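Local atomic coordinates of prenyltransference for protein (Lavandula lanata, PDB entry 5HC8), a protein that catalyses, as lavandulyl diphosphate synthase, the head-to-middle joining of two dimethylallyl diphosphate units into the irregular monoterpene precursor lavandulyl diphosphate. Residues H23-K28 with A195-L200. Residues are numbered along the deposited sequence; the frame is centred on the assembly and turned at random.
With PIS (trihydrogen thiodiphosphate), chain C; ISY (3-methylbut-3-enylsulfanyl(phosphonooxy)phosphinic acid), chain F; 61G (2-methylbuta-1,3-diene), chain D.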
loop_
_atom_site.group_PDB
_atom_site.type_symbol
_atom_site.label_atom_id
_atom_site.label_comp_id
_atom_site.label_asym_id
_atom_site.label_seq_id
_atom_site.Cartn_x
_atom_site.Cartn_y
_atom_site.Cartn_z
ATOM N N HIS A 23 16.796 3.953 -13.325
ATOM C CA HIS A 23 17.730 3.526 -14.399
ATOM C C HIS A 23 17.970 4.578 -15.461
ATOM O O HIS A 23 19.071 4.737 -15.916
ATOM C CB HIS A 23 17.238 2.260 -15.086
ATOM C CG HIS A 23 17.108 1.082 -14.173
ATOM N ND1 HIS A 23 15.959 0.824 -13.449
ATOM C CD2 HIS A 23 17.948 0.067 -13.904
ATOM C CE1 HIS A 23 16.118 -0.302 -12.775
ATOM N NE2 HIS A 23 17.314 -0.780 -13.038
ATOM N N ARG A 24 16.944 5.244 -15.929
ATOM C CA ARG A 24 17.135 6.340 -16.876
ATOM C C ARG A 24 17.817 7.570 -16.255
ATOM O O ARG A 24 18.704 8.152 -16.871
ATOM C CB ARG A 24 15.787 6.677 -17.494
ATOM C CG ARG A 24 15.703 8.005 -18.293
ATOM C CD ARG A 24 14.284 8.235 -18.816
ATOM N NE ARG A 24 13.435 7.091 -18.430
ATOM C CZ ARG A 24 13.209 5.981 -19.140
ATOM N NH1 ARG A 24 13.704 5.838 -20.379
ATOM N NH2 ARG A 24 12.437 5.033 -18.601
ATOM N N LYS A 25 17.434 7.975 -15.054
ATOM C CA LYS A 25 18.159 9.028 -14.318
ATOM C C LYS A 25 19.646 8.700 -14.225
ATOM O O LYS A 25 20.505 9.556 -14.448
ATOM C CB LYS A 25 17.600 9.245 -12.904
ATOM C CG LYS A 25 16.165 9.795 -12.854
ATOM C CD LYS A 25 15.636 9.912 -11.427
ATOM C CE LYS A 25 14.162 10.353 -11.373
ATOM N NZ LYS A 25 13.468 9.887 -10.115
ATOM N N TRP A 26 19.956 7.447 -13.919
ATOM C CA TRP A 26 21.334 7.003 -13.805
ATOM C C TRP A 26 22.029 7.113 -15.166
ATOM O O TRP A 26 23.139 7.570 -15.246
ATOM C CB TRP A 26 21.382 5.552 -13.349
ATOM C CG TRP A 26 22.786 5.009 -13.103
ATOM C CD1 TRP A 26 23.488 5.095 -11.968
ATOM C CD2 TRP A 26 23.616 4.304 -14.039
ATOM N NE1 TRP A 26 24.691 4.475 -12.085
ATOM C CE2 TRP A 26 24.809 3.971 -13.351
ATOM C CE3 TRP A 26 23.454 3.882 -15.372
ATOM C CZ2 TRP A 26 25.841 3.252 -13.945
ATOM C CZ3 TRP A 26 24.488 3.129 -15.961
ATOM C CH2 TRP A 26 25.661 2.819 -15.235
ATOM N N ALA A 27 21.366 6.640 -16.206
ATOM C CA ALA A 27 21.965 6.745 -17.541
ATOM C C ALA A 27 22.228 8.213 -17.885
ATOM O O ALA A 27 23.350 8.575 -18.229
ATOM C CB ALA A 27 21.072 6.114 -18.562
ATOM N N LYS A 28 21.229 9.053 -17.690
ATOM C CA LYS A 28 21.327 10.469 -17.964
ATOM C C LYS A 28 22.525 11.034 -17.240
ATOM O O LYS A 28 23.389 11.652 -17.814
ATOM C CB LYS A 28 20.051 11.194 -17.528
ATOM C CG LYS A 28 19.498 12.172 -18.547
ATOM C CD LYS A 28 20.525 13.212 -19.032
ATOM C CE LYS A 28 21.023 14.158 -17.936
ATOM N NZ LYS A 28 19.932 15.007 -17.392
ATOM N N ALA A 195 15.885 4.799 -5.688
ATOM C CA ALA A 195 15.770 5.996 -6.540
ATOM C C ALA A 195 14.922 7.174 -5.964
ATOM O O ALA A 195 14.620 8.121 -6.669
ATOM C CB ALA A 195 15.311 5.620 -7.980
ATOM N N GLY A 196 14.477 7.083 -4.747
ATOM C CA GLY A 196 14.090 8.277 -4.018
ATOM C C GLY A 196 12.569 8.531 -4.024
ATOM O O GLY A 196 12.121 9.360 -3.247
ATOM N N GLU A 197 11.798 7.898 -4.927
ATOM C CA GLU A 197 10.339 8.125 -4.984
ATOM C C GLU A 197 9.704 7.368 -3.833
ATOM O O GLU A 197 10.143 6.227 -3.491
ATOM C CB GLU A 197 9.693 7.730 -6.309
ATOM C CG GLU A 197 10.407 8.296 -7.546
ATOM C CD GLU A 197 10.299 9.811 -7.701
ATOM O OE1 GLU A 197 11.095 10.339 -8.507
ATOM O OE2 GLU A 197 9.481 10.495 -7.052
ATOM N N GLN A 198 8.635 7.948 -3.285
ATOM C CA GLN A 198 7.940 7.378 -2.148
ATOM C C GLN A 198 6.481 7.071 -2.555
ATOM O O GLN A 198 5.584 7.879 -2.345
ATOM C CB GLN A 198 8.016 8.359 -0.978
ATOM C CG GLN A 198 9.430 8.528 -0.452
ATOM C CD GLN A 198 9.493 9.727 0.501
ATOM O OE1 GLN A 198 9.600 10.920 0.083
ATOM N NE2 GLN A 198 9.311 9.462 1.701
ATOM N N ARG A 199 6.322 5.899 -3.158
ATOM C CA ARG A 199 5.047 5.464 -3.717
ATOM C C ARG A 199 5.276 4.002 -4.144
ATOM O O ARG A 199 6.412 3.554 -4.269
ATOM C CB ARG A 199 4.568 6.327 -4.910
ATOM C CG ARG A 199 5.536 6.427 -6.071
ATOM C CD ARG A 199 4.923 7.116 -7.274
ATOM N NE ARG A 199 5.925 7.307 -8.349
ATOM C CZ ARG A 199 6.634 8.403 -8.579
ATOM N NH1 ARG A 199 6.464 9.498 -7.864
ATOM N NH2 ARG A 199 7.524 8.387 -9.584
ATOM N N LEU A 200 4.169 3.314 -4.320
ATOM C CA LEU A 200 4.121 1.897 -4.669
ATOM C C LEU A 200 4.073 1.664 -6.147
ATOM O O LEU A 200 4.473 0.576 -6.612
ATOM C CB LEU A 200 2.906 1.254 -3.973
ATOM C CG LEU A 200 2.906 1.424 -2.439
ATOM C CD1 LEU A 200 1.579 0.866 -1.910
ATOM C CD2 LEU A 200 4.076 0.688 -1.795
HETATM P P1 PIS C . 13.688 6.137 -14.282
HETATM O O1 PIS C . 13.801 4.766 -15.111
HETATM P P2 PIS C . 13.263 3.312 -14.758
HETATM S S1 PIS C . 11.720 3.620 -14.268
HETATM O O2 PIS C . 12.942 5.982 -12.939
HETATM O O3 PIS C . 15.099 6.684 -14.069
HETATM O O4 PIS C . 14.138 2.861 -13.640
HETATM O O5 PIS C . 12.781 7.037 -15.180
HETATM O O6 PIS C . 13.341 2.485 -16.128
HETATM P P1 ISY F . 6.608 5.388 -11.499
HETATM O O2 ISY F . 6.798 3.867 -12.130
HETATM P P3 ISY F . 8.131 3.113 -12.505
HETATM O O4 ISY F . 7.886 5.837 -10.688
HETATM O O5 ISY F . 5.315 5.545 -10.648
HETATM O O6 ISY F . 6.458 6.281 -12.723
HETATM O O7 ISY F . 9.154 4.062 -13.017
HETATM O O8 ISY F . 7.753 1.862 -13.425
HETATM S S9 ISY F . 8.893 2.441 -10.626
HETATM C C10 ISY F . 7.948 0.953 -10.406
HETATM C C11 ISY F . 9.009 -0.102 -10.589
HETATM C C12 ISY F . 8.793 -1.295 -11.476
HETATM C C13 ISY F . 9.860 -2.284 -11.588
HETATM C C14 ISY F . 7.622 -1.389 -12.382
HETATM C CAC 61G D . 10.696 -1.231 -15.248
HETATM C CAE 61G D . 12.226 -1.468 -15.181
HETATM C CAB 61G D . 12.934 -2.794 -15.261
HETATM C CAD 61G D . 13.030 -0.350 -14.838
HETATM C CAA 61G D . 12.296 0.862 -14.742
#
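K25 and E197 join two backbones that stay well apart, the first turn of helix 23-30 and the irregular loop after strand 190-193, and a thiodiphosphate (PIS) lies beside the helix start. G196 lets the loop turn: its phi of 99° would jam a side chain against the preceding carbonyl. The helix presents its opening amides to the thiodiphosphate, H23 N to PIS O4 at 2.9 Å and K25 N to PIS O3 at 2.8 Å, with R24 N adding a longer bond to PIS O1. H23 grips PIS O4 a second time through ND1, 2.7 Å away and in the plane of the ring. This is a worked example of anion binding at a helix N-terminus, here in the cis-prenyltransferase fold, where the loop brings R199 to the other bound diphosphate. Extended beyond CG, the K25 chain passes the thiodiphosphate and sets NZ 2.9 Å from E197 OE1, a salt bridge made to that oxygen's anti lone pair. E197, bent at chi2 (-68°), turns its other oxygen, OE2, to R199 NH1 at 3.3 Å, and its CB lies over one face of the guanidinium. One carboxylate thus serves both cations, and probably offsets part of the charge assembled around the ligands. R199 runs straight from CG to NE and grips the terminal phosphate of the thiolodiphosphate ISY through the NE and NH2 side of its guanidinium: R199 NH2 to ISY O4 at 2.8 Å, with O4 at the edge in the plane of the group, and R199 NE to ISY O5 at 3.0 Å. A leucine in its place would probably leave those phosphate oxygens without two donors and E197 OE2 without its mate. E212 of the second subunit also pairs with R199 NH1, which ties this site to the dimer interface.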